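Local coordinates for protein macrophage migration inhibitory factor (Oncomelania hupensis, PDB 6LR3) that belongs to the macrophage migration inhibitory factor family of small alpha/beta proteins, which assemble as trimers around a central axis, at residues B[14-19]-B[85-90]; B[21-26]-B[81-86]; B[57-62]-B[94-99]; B[63-68]-B[100-105]. All coordinates share one frame; numbering follows the deposited sequence.

Contact 1. Residues B[14-19]-B[85-90]; sequences SIPVFF and IEHLNV. Unlike the reference sequence in segment 85-90: Asn89 (reference Lys), Val90 (reference Ile).
An aromatic cluster of Phe18, Phe19 and His87 joins the loop that leads into helix 19-31 to the C-terminal end of helix 70-88. The imidazole of His87 lies against Pro16, Phe18 and Phe19 of the type I turn Pro16-Phe19. Its CG lies anti to the carbonyl carbon (chi1 -77°), and the outer edge of the ring is directed at the face of Phe18 in an offset edge-to-face pair. The two planes are 70° apart, and CE1 of His87 comes within 3.5 Å of CE2 of Phe18. Phe19 meets the same imidazole obliquely: ND1 of His87 sits near the plane of the phenyl ring, 3.4 Å from CD1 of Phe19. Pro16 closes in as well, its CG 3.4 Å from ND1 of His87. Next along the helix, CD2 of Leu88 stands over the centre of the Phe19 ring and also touches CG1 of Ile15 at 3.6 Å. No direct hydrogen bond joins the segments; a water donates to His87 O at 2.8 Å, and its short approach to Ser14 O is less certain. Beyond the two segments, Leu88 also packs on Val58 of strand 58-64, while Phe19 packs on Phe84 of helix 70-88 and Ile15 rests on Ser44 in a loop.

Contact 2. Residues B[21-26]-B[81-86]; sequences AALTNM and EDMFIE
Met83 projects from helix 70-88 toward Ala22, Leu23 and Met26 of helix 19-31. Its CB is already aimed at the neighbouring helix. CG continues outward, anti to the backbone N (chi1 -173°), and runs past CE1 of Phe19 at 4.1 Å before the chain gets to residues 21-26. The sulfur then settles against the backbone of Leu23, with SD of Met83 3.8 Å from CA of Leu23. CD1 of the leucine approaches the same sulfur at 4.0 Å, the two side chains crossing at a slant, and CB of Ala22 is 4.2 Å from it. These helices are the two that cover one face of the four-stranded sheet in the subunit of the MIF fold; here they run nearly antiparallel, at 167°, with segment axes 11.3 Å apart, a separation that the long thioether chains span. A bend at chi3 (-68°) turns the terminal methyl of Met83 toward Met26. The two methionines meet tip to tip, CE of Met83 lying 3.8 Å from CB of Met26; its spacing to SD of Met26 is shorter than a normal contact, which makes the exact placing of the two tips doubtful. On the sheet side of Met83, CD2 of Leu23 comes to the edge of the Phe84 ring, 4.2 Å from CE1 of Phe84. Leu23 and Phe84 both continue onto Val6 of strand 3-8, and Leu23 touches Val40 of strand 39-43 too.

Contact 3. Residues B[57-62]-B[94-99]; sequences CVFATV and RIVIRF. With SO4 (sulfate ion), chain M.
The carbonyl oxygen of Arg98 is gripped twice by strand 58-64: Val62 N donates to Arg98 O at 2.9 Å, and CA of Thr61 adds a CA-H...O contact to Arg98 O at 3.1 Å. The same pattern recurs along the pair, where five backbone hydrogen bonds, starting from Val58 N to Arg94 O, hold the strands in parallel register. On the face bearing Phe59, Thr61 and Arg98, the arginine runs fully extended from CG to NE. Its CB lies 4.0 Å from CE1 of Phe59, and the ring and guanidinium planes are nearly coplanar, 14° apart. At the far end, NH1 of Arg98 donates to O1 of a sulfate ion at 2.7 Å, in the plane of the guanidinium, while the bond from NH2 to O3 is weak. The sulfate also takes bonds from Arg98 of both other subunits, and NH1 has a second partner in Glu63 of the second subunit. On the opposite face, Val62 lies alongside Phe99, its CB 3.8 Å from CD1 of Phe99. The strands are the two ends of a beta-alpha-beta crossover through helix 70-88, and the edge strand pairs antiparallel with the second subunit, the intersubunit sheet extension characteristic of MIF trimers.

Contact 4. Residues B[63-68]-B[100-105]; sequences ECIGRL and IPVPAL
Two backbone hydrogen bonds join Cys64 to residues 100-102. Cys64 N donates to Ile100 O at 3.1 Å, and Val102 N to Cys64 O at 2.9 Å, the latter donor standing 42° out of the carbonyl plane. Softer links connect the next residues: CA of Ile65 makes a CA-H...O contact with Val102 O at 3.3 Å, and a water accepts from Gly66 N at 2.9 Å while donating to Val102 O. Apolar contacts fill the flanks. The aliphatic part of Glu63 and the side chain of Ile100 run alongside each other in the same direction, with CG of Glu63 3.9 Å from CB of Ile100. Ile65 lies at a slant across Val102, CG1 of Ile65 4.0 Å from CB of Val102, and its CG2 touches Ala104. From the loop after strand 58-64, CD1 of Leu68 comes to 3.5 Å from Ile100 O. The charge of Glu63 is met elsewhere, in a salt bridge from OE2 to Arg98 NH1 of the third subunit. This is the C-terminal part of the parallel strand pair of the beta-alpha-beta unit, continuing into the loop toward helix 70-88 and the chain toward strand 107-109, at the subunit interface of the MIF trimer.

Along the chain the first segments of contacts 1 to 4 come in order, followed by helix 70-88, which supplies the second segments of contacts 2 and 1, and then by strand 95-101 for contacts 3 and 4. Contacts 1 and 2, centres about 8 Å apart, both use helix 70-88 on the helical side of the sheet; contacts 3 and 4 follow one strand pair, centres about 17 Å apart, linked by a probable hydrogen bond from Ile100 N to Val62 O. Phe84 and Leu88 pack helix 70-88 on Val58 and its neighbours. Contacts 1 and 4, centres about 27 Å apart, lie on opposite sides of the chain's centre. Contacts 3 and 4 bring the strand pair against neighbouring subunits, which contact 2 also reaches through Glu81 and Thr24.

Contact 1. Residues B[14-19]-B[85-90]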
# COMPACT_ATOMS: atom_id res chain seq x y z
N SER B 14 0.71 22.97 -1.16
CA SER B 14 1.66 23.26 -2.26
C SER B 14 1.19 22.62 -3.57
O SER B 14 1.79 22.93 -4.60
CB SER B 14 3.04 22.78 -1.96
OG SER B 14 3.51 23.35 -0.74
N ILE B 15 0.20 21.74 -3.53
CA ILE B 15 -0.19 20.91 -4.70
C ILE B 15 -1.38 21.54 -5.38
O ILE B 15 -2.37 21.86 -4.75
CB ILE B 15 -0.50 19.48 -4.25
CG1 ILE B 15 0.70 18.89 -3.52
CG2 ILE B 15 -0.91 18.63 -5.45
CD1 ILE B 15 0.48 17.49 -3.02
N PRO B 16 -1.34 21.70 -6.72
CA PRO B 16 -2.47 22.25 -7.45
C PRO B 16 -3.73 21.45 -7.17
O PRO B 16 -3.69 20.21 -7.10
CB PRO B 16 -2.04 22.15 -8.91
CG PRO B 16 -0.57 22.24 -8.84
CD PRO B 16 -0.21 21.43 -7.62
N VAL B 17 -4.85 22.15 -7.05
CA VAL B 17 -6.13 21.50 -6.67
C VAL B 17 -6.53 20.48 -7.74
O VAL B 17 -7.25 19.55 -7.39
CB VAL B 17 -7.24 22.55 -6.47
CG1 VAL B 17 -6.93 23.44 -5.28
CG2 VAL B 17 -7.45 23.39 -7.72
N PHE B 18 -6.08 20.65 -9.00
CA PHE B 18 -6.51 19.77 -10.12
C PHE B 18 -5.50 18.65 -10.33
O PHE B 18 -5.67 17.90 -11.28
CB PHE B 18 -6.78 20.56 -11.39
CG PHE B 18 -5.58 21.25 -11.95
CD1 PHE B 18 -5.16 22.49 -11.50
CD2 PHE B 18 -4.88 20.65 -13.00
CE1 PHE B 18 -4.09 23.13 -12.12
CE2 PHE B 18 -3.76 21.27 -13.55
CZ PHE B 18 -3.38 22.50 -13.11
N PHE B 19 -4.53 18.48 -9.46
CA PHE B 19 -3.47 17.44 -9.61
C PHE B 19 -4.11 16.06 -9.76
O PHE B 19 -3.80 15.37 -10.74
CB PHE B 19 -2.51 17.47 -8.42
CG PHE B 19 -1.49 16.36 -8.46
CD1 PHE B 19 -0.54 16.25 -9.46
CD2 PHE B 19 -1.55 15.37 -7.52
CE1 PHE B 19 0.39 15.23 -9.45
CE2 PHE B 19 -0.54 14.42 -7.41
CZ PHE B 19 0.39 14.32 -8.42
N ILE B 85 7.02 16.65 -11.40
CA ILE B 85 8.00 17.78 -11.45
C ILE B 85 7.20 19.09 -11.53
O ILE B 85 7.44 19.98 -10.74
CB ILE B 85 8.96 17.58 -12.63
CG1 ILE B 85 9.92 16.42 -12.38
CG2 ILE B 85 9.69 18.88 -12.96
CD1 ILE B 85 10.57 15.85 -13.64
N GLU B 86 6.22 19.16 -12.44
CA GLU B 86 5.48 20.42 -12.69
C GLU B 86 4.62 20.76 -11.48
O GLU B 86 4.60 21.92 -11.07
CB GLU B 86 4.65 20.25 -13.96
CG GLU B 86 3.82 21.46 -14.29
CD GLU B 86 3.62 21.50 -15.77
OE1 GLU B 86 3.05 20.50 -16.28
OE2 GLU B 86 4.12 22.45 -16.40
N HIS B 87 3.89 19.78 -10.95
CA HIS B 87 2.86 20.02 -9.91
C HIS B 87 3.43 20.01 -8.48
O HIS B 87 2.95 20.79 -7.65
CB HIS B 87 1.76 18.97 -9.98
CG HIS B 87 0.75 19.09 -11.07
ND1 HIS B 87 -0.56 19.44 -10.70
CD2 HIS B 87 0.75 18.90 -12.42
CE1 HIS B 87 -1.30 19.48 -11.80
NE2 HIS B 87 -0.50 19.22 -12.86
N LEU B 88 4.38 19.12 -8.20
CA LEU B 88 4.91 18.92 -6.83
C LEU B 88 6.25 19.62 -6.65
O LEU B 88 6.73 19.64 -5.52
CB LEU B 88 5.02 17.43 -6.52
CG LEU B 88 3.76 16.59 -6.78
CD1 LEU B 88 3.95 15.16 -6.43
CD2 LEU B 88 2.58 17.16 -6.03
N ASN B 89 6.87 20.09 -7.73
CA ASN B 89 8.22 20.69 -7.69
C ASN B 89 9.19 19.70 -7.06
O ASN B 89 10.03 20.10 -6.24
CB ASN B 89 8.19 22.03 -6.96
CG ASN B 89 7.41 23.04 -7.76
OD1 ASN B 89 7.77 23.33 -8.89
ND2 ASN B 89 6.40 23.64 -7.16
N VAL B 90 9.07 18.43 -7.44
CA VAL B 90 10.03 17.39 -7.03
C VAL B 90 10.99 17.19 -8.19
O VAL B 90 10.55 17.21 -9.36
CB VAL B 90 9.26 16.11 -6.65
CG1 VAL B 90 10.17 14.98 -6.30
CG2 VAL B 90 8.37 16.36 -5.45
O HOH W 1 3.98 21.88 -5.25

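Contact 2. Residues B[21-26]-B[81-86]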
# COMPACT_ATOMS: atom_id res chain seq x y z
N ALA B 21 -7.19 15.15 -10.58
CA ALA B 21 -7.99 15.17 -11.82
C ALA B 21 -7.06 15.03 -13.02
O ALA B 21 -7.37 14.26 -13.94
CB ALA B 21 -8.80 16.44 -11.91
N ALA B 22 -5.95 15.75 -13.04
CA ALA B 22 -5.02 15.75 -14.18
C ALA B 22 -4.38 14.38 -14.28
O ALA B 22 -4.26 13.85 -15.40
CB ALA B 22 -3.98 16.85 -14.05
N LEU B 23 -3.98 13.81 -13.15
CA LEU B 23 -3.35 12.48 -13.12
C LEU B 23 -4.36 11.44 -13.54
O LEU B 23 -4.00 10.55 -14.31
CB LEU B 23 -2.79 12.25 -11.71
CG LEU B 23 -1.95 11.01 -11.51
CD1 LEU B 23 -0.85 10.95 -12.54
CD2 LEU B 23 -1.37 11.02 -10.11
N THR B 24 -5.61 11.56 -13.07
CA THR B 24 -6.71 10.67 -13.49
C THR B 24 -6.79 10.67 -15.01
O THR B 24 -6.80 9.59 -15.60
CB THR B 24 -8.06 11.10 -12.89
OG1 THR B 24 -8.00 10.94 -11.47
CG2 THR B 24 -9.19 10.26 -13.43
N ASN B 25 -6.88 11.84 -15.60
CA ASN B 25 -7.07 11.98 -17.07
C ASN B 25 -5.85 11.40 -17.79
O ASN B 25 -6.03 10.65 -18.74
CB ASN B 25 -7.32 13.43 -17.46
CG ASN B 25 -8.72 13.87 -17.03
OD1 ASN B 25 -9.57 13.02 -16.80
ND2 ASN B 25 -8.92 15.15 -16.79
N MET B 26 -4.67 11.73 -17.33
CA MET B 26 -3.44 11.33 -18.04
C MET B 26 -3.31 9.81 -17.98
O MET B 26 -3.01 9.20 -19.03
CB MET B 26 -2.21 12.00 -17.43
CG MET B 26 -0.97 11.82 -18.27
SD MET B 26 0.50 12.38 -17.38
CE MET B 26 0.72 10.97 -16.30
N GLU B 81 6.49 11.37 -14.01
CA GLU B 81 7.59 12.21 -13.50
C GLU B 81 7.35 13.65 -13.96
O GLU B 81 7.47 14.56 -13.13
CB GLU B 81 8.93 11.72 -14.00
CG GLU B 81 9.41 10.48 -13.29
CD GLU B 81 10.67 9.92 -13.97
OE1 GLU B 81 11.01 10.42 -15.08
OE2 GLU B 81 11.30 9.04 -13.36
N ASP B 82 7.05 13.84 -15.24
CA ASP B 82 6.89 15.22 -15.76
C ASP B 82 5.78 15.94 -14.98
O ASP B 82 5.94 17.14 -14.65
CB ASP B 82 6.58 15.23 -17.25
CG ASP B 82 7.74 14.85 -18.13
OD1 ASP B 82 8.86 14.66 -17.64
OD2 ASP B 82 7.50 14.73 -19.32
N MET B 83 4.67 15.25 -14.73
CA MET B 83 3.54 15.85 -13.99
C MET B 83 3.96 16.11 -12.55
O MET B 83 3.59 17.13 -12.00
CB MET B 83 2.31 14.93 -14.05
CG MET B 83 1.12 15.59 -13.47
SD MET B 83 -0.37 14.67 -13.83
CE MET B 83 -0.56 14.86 -15.59
N PHE B 84 4.70 15.20 -11.91
CA PHE B 84 5.15 15.38 -10.51
C PHE B 84 6.12 16.54 -10.43
O PHE B 84 6.07 17.30 -9.48
CB PHE B 84 5.83 14.12 -9.98
CG PHE B 84 4.94 12.91 -9.87
CD1 PHE B 84 3.56 13.01 -9.85
CD2 PHE B 84 5.52 11.66 -9.78
CE1 PHE B 84 2.78 11.86 -9.76
CE2 PHE B 84 4.73 10.52 -9.66
CZ PHE B 84 3.37 10.63 -9.60
N ILE B 85 7.02 16.65 -11.40
CA ILE B 85 8.00 17.78 -11.45
C ILE B 85 7.20 19.09 -11.53
O ILE B 85 7.44 19.98 -10.74
CB ILE B 85 8.96 17.58 -12.63
CG1 ILE B 85 9.92 16.42 -12.38
CG2 ILE B 85 9.69 18.88 -12.96
CD1 ILE B 85 10.57 15.85 -13.64
N GLU B 86 6.22 19.16 -12.44
CA GLU B 86 5.48 20.42 -12.69
C GLU B 86 4.62 20.76 -11.48
O GLU B 86 4.60 21.92 -11.07
CB GLU B 86 4.65 20.25 -13.96
CG GLU B 86 3.82 21.46 -14.29
CD GLU B 86 3.62 21.50 -15.77
OE1 GLU B 86 3.05 20.50 -16.28
OE2 GLU B 86 4.12 22.45 -16.40

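Contact 3. Residues B[57-62]-B[94-99]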
# COMPACT_ATOMS: atom_id res chain seq x y z
N CYS B 57 10.21 14.49 -2.26
CA CYS B 57 10.32 13.19 -2.93
C CYS B 57 8.92 12.64 -3.19
O CYS B 57 7.95 13.10 -2.62
CB CYS B 57 11.16 12.21 -2.11
SG CYS B 57 10.38 11.66 -0.59
N VAL B 58 8.87 11.66 -4.07
CA VAL B 58 7.62 10.91 -4.40
C VAL B 58 7.98 9.44 -4.53
O VAL B 58 8.89 9.11 -5.28
CB VAL B 58 6.99 11.37 -5.72
CG1 VAL B 58 5.77 10.51 -6.03
CG2 VAL B 58 6.66 12.85 -5.71
N PHE B 59 7.19 8.60 -3.88
CA PHE B 59 7.07 7.18 -4.24
C PHE B 59 5.64 6.97 -4.66
O PHE B 59 4.72 7.19 -3.86
CB PHE B 59 7.44 6.26 -3.07
CG PHE B 59 7.17 4.82 -3.40
CD1 PHE B 59 7.76 4.24 -4.50
CD2 PHE B 59 6.32 4.05 -2.62
CE1 PHE B 59 7.50 2.93 -4.84
CE2 PHE B 59 6.06 2.72 -2.96
CZ PHE B 59 6.66 2.17 -4.07
N ALA B 60 5.44 6.56 -5.91
CA ALA B 60 4.08 6.36 -6.44
C ALA B 60 3.94 4.91 -6.89
O ALA B 60 4.96 4.29 -7.25
CB ALA B 60 3.79 7.32 -7.56
N THR B 61 2.71 4.41 -6.90
CA THR B 61 2.41 3.07 -7.41
C THR B 61 1.26 3.17 -8.41
O THR B 61 0.34 3.98 -8.25
CB THR B 61 2.15 2.06 -6.29
OG1 THR B 61 0.96 2.40 -5.59
CG2 THR B 61 3.30 1.97 -5.31
N VAL B 62 1.31 2.27 -9.38
CA VAL B 62 0.28 2.13 -10.43
C VAL B 62 -0.18 0.68 -10.41
O VAL B 62 0.60 -0.17 -10.75
CB VAL B 62 0.83 2.52 -11.80
CG1 VAL B 62 -0.22 2.31 -12.88
CG2 VAL B 62 1.35 3.96 -11.78
N ARG B 94 14.26 12.44 -7.47
CA ARG B 94 13.61 12.20 -6.17
C ARG B 94 12.27 11.48 -6.40
O ARG B 94 11.39 11.55 -5.51
CB ARG B 94 13.45 13.50 -5.41
CG ARG B 94 14.77 14.12 -4.99
CD ARG B 94 15.42 13.39 -3.84
NE ARG B 94 14.70 13.63 -2.60
CZ ARG B 94 15.09 13.16 -1.42
NH1 ARG B 94 16.17 12.41 -1.33
NH2 ARG B 94 14.38 13.41 -0.34
N ILE B 95 12.12 10.83 -7.55
CA ILE B 95 10.85 10.13 -7.90
C ILE B 95 11.14 8.66 -8.20
O ILE B 95 11.96 8.38 -9.05
CB ILE B 95 10.15 10.79 -9.10
CG1 ILE B 95 9.88 12.27 -8.85
CG2 ILE B 95 8.88 10.04 -9.47
CD1 ILE B 95 9.51 13.05 -10.10
N VAL B 96 10.38 7.79 -7.54
CA VAL B 96 10.38 6.34 -7.83
C VAL B 96 8.92 5.93 -8.03
O VAL B 96 8.06 6.35 -7.26
CB VAL B 96 11.05 5.54 -6.71
CG1 VAL B 96 10.81 4.05 -6.85
CG2 VAL B 96 12.54 5.84 -6.69
N ILE B 97 8.66 5.13 -9.04
CA ILE B 97 7.29 4.65 -9.36
C ILE B 97 7.35 3.13 -9.52
O ILE B 97 8.18 2.64 -10.26
CB ILE B 97 6.72 5.33 -10.62
CG1 ILE B 97 6.79 6.85 -10.54
CG2 ILE B 97 5.31 4.82 -10.86
CD1 ILE B 97 6.63 7.56 -11.88
N ARG B 98 6.47 2.43 -8.84
CA ARG B 98 6.33 0.97 -8.97
C ARG B 98 5.04 0.68 -9.72
O ARG B 98 3.98 1.20 -9.38
CB ARG B 98 6.33 0.29 -7.61
CG ARG B 98 6.13 -1.20 -7.67
CD ARG B 98 6.18 -1.81 -6.29
NE ARG B 98 5.65 -3.15 -6.43
CZ ARG B 98 4.89 -3.77 -5.56
NH1 ARG B 98 4.63 -3.25 -4.38
NH2 ARG B 98 4.39 -4.95 -5.89
N PHE B 99 5.16 -0.17 -10.73
CA PHE B 99 4.05 -0.65 -11.57
C PHE B 99 3.68 -2.04 -11.04
O PHE B 99 4.53 -2.91 -10.94
CB PHE B 99 4.47 -0.61 -13.03
CG PHE B 99 4.75 0.80 -13.49
CD1 PHE B 99 3.72 1.57 -14.00
CD2 PHE B 99 6.00 1.37 -13.34
CE1 PHE B 99 3.96 2.89 -14.39
CE2 PHE B 99 6.22 2.68 -13.73
CZ PHE B 99 5.21 3.43 -14.25
S SO4 M . 1.48 -4.86 -3.25
O1 SO4 M . 2.65 -4.15 -2.82
O2 SO4 M . 0.66 -5.17 -2.08
O3 SO4 M . 1.84 -6.03 -3.91
O4 SO4 M . 0.72 -4.00 -4.09

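Contact 4. Residues B[63-68]-B[100-105]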
# COMPACT_ATOMS: atom_id res chain seq x y z
N GLU B 63 -1.37 0.44 -9.88
CA GLU B 63 -2.01 -0.89 -9.85
C GLU B 63 -2.95 -0.96 -11.05
O GLU B 63 -3.81 -0.09 -11.19
CB GLU B 63 -2.73 -1.12 -8.53
CG GLU B 63 -1.80 -1.23 -7.33
CD GLU B 63 -2.51 -1.14 -5.99
OE1 GLU B 63 -2.69 -0.01 -5.52
OE2 GLU B 63 -2.95 -2.21 -5.46
N CYS B 64 -2.79 -1.96 -11.89
CA CYS B 64 -3.61 -2.08 -13.11
C CYS B 64 -3.75 -3.55 -13.49
O CYS B 64 -2.78 -4.30 -13.37
CB CYS B 64 -3.00 -1.29 -14.25
SG CYS B 64 -4.12 -1.09 -15.66
N ILE B 65 -4.94 -3.92 -13.93
CA ILE B 65 -5.21 -5.23 -14.57
C ILE B 65 -4.78 -5.09 -16.03
O ILE B 65 -5.36 -4.24 -16.74
CB ILE B 65 -6.69 -5.62 -14.44
CG1 ILE B 65 -7.12 -5.67 -12.97
CG2 ILE B 65 -6.92 -6.98 -15.13
CD1 ILE B 65 -8.65 -5.74 -12.81
N GLY B 66 -3.78 -5.85 -16.45
CA GLY B 66 -3.16 -5.71 -17.78
C GLY B 66 -2.40 -4.41 -17.94
O GLY B 66 -2.16 -3.73 -16.94
N ARG B 67 -2.03 -4.08 -19.18
CA ARG B 67 -1.49 -2.77 -19.62
C ARG B 67 -0.05 -2.53 -19.20
O ARG B 67 0.58 -1.70 -19.84
CB ARG B 67 -2.35 -1.61 -19.11
CG ARG B 67 -3.82 -1.75 -19.46
CD ARG B 67 -4.01 -1.70 -20.98
NE ARG B 67 -5.42 -1.43 -21.18
CZ ARG B 67 -6.37 -2.34 -21.27
NH1 ARG B 67 -6.07 -3.63 -21.23
NH2 ARG B 67 -7.63 -1.97 -21.38
N LEU B 68 0.45 -3.17 -18.15
CA LEU B 68 1.80 -2.90 -17.62
C LEU B 68 2.82 -3.84 -18.26
O LEU B 68 2.66 -5.07 -18.20
CB LEU B 68 1.78 -3.06 -16.10
CG LEU B 68 0.73 -2.22 -15.40
CD1 LEU B 68 0.85 -2.41 -13.88
CD2 LEU B 68 0.86 -0.76 -15.77
N ILE B 100 2.42 -2.21 -10.67
CA ILE B 100 1.90 -3.41 -9.95
C ILE B 100 0.81 -4.06 -10.80
O ILE B 100 -0.33 -3.59 -10.85
CB ILE B 100 1.40 -3.05 -8.55
CG1 ILE B 100 2.45 -2.25 -7.76
CG2 ILE B 100 0.97 -4.32 -7.84
CD1 ILE B 100 2.03 -1.86 -6.37
N PRO B 101 1.13 -5.19 -11.45
CA PRO B 101 0.15 -5.94 -12.23
C PRO B 101 -0.84 -6.61 -11.28
O PRO B 101 -0.43 -7.13 -10.25
CB PRO B 101 0.95 -6.99 -13.00
CG PRO B 101 2.39 -6.91 -12.48
CD PRO B 101 2.48 -5.78 -11.49
N VAL B 102 -2.12 -6.48 -11.58
CA VAL B 102 -3.20 -7.07 -10.76
C VAL B 102 -3.91 -8.13 -11.57
O VAL B 102 -4.37 -7.84 -12.67
CB VAL B 102 -4.18 -5.98 -10.30
CG1 VAL B 102 -5.30 -6.61 -9.46
CG2 VAL B 102 -3.45 -4.88 -9.57
N PRO B 103 -4.02 -9.37 -11.08
CA PRO B 103 -4.78 -10.39 -11.80
C PRO B 103 -6.28 -10.07 -11.82
O PRO B 103 -6.83 -9.71 -10.82
CB PRO B 103 -4.53 -11.69 -11.01
CG PRO B 103 -3.34 -11.37 -10.14
CD PRO B 103 -3.44 -9.88 -9.83
N ALA B 104 -6.91 -10.29 -12.98
CA ALA B 104 -8.34 -10.03 -13.21
C ALA B 104 -9.18 -10.76 -12.15
O ALA B 104 -10.16 -10.18 -11.69
CB ALA B 104 -8.73 -10.48 -14.60
N LEU B 105 -8.86 -11.99 -11.79
CA LEU B 105 -9.69 -12.81 -10.88
C LEU B 105 -9.28 -12.55 -9.43
O LEU B 105 -9.85 -13.20 -8.56
CB LEU B 105 -9.58 -14.29 -11.24
CG LEU B 105 -10.14 -14.63 -12.63
CD1 LEU B 105 -10.00 -16.13 -12.87
CD2 LEU B 105 -11.57 -14.23 -12.76
O HOH W 2 -2.56 -7.91 -14.75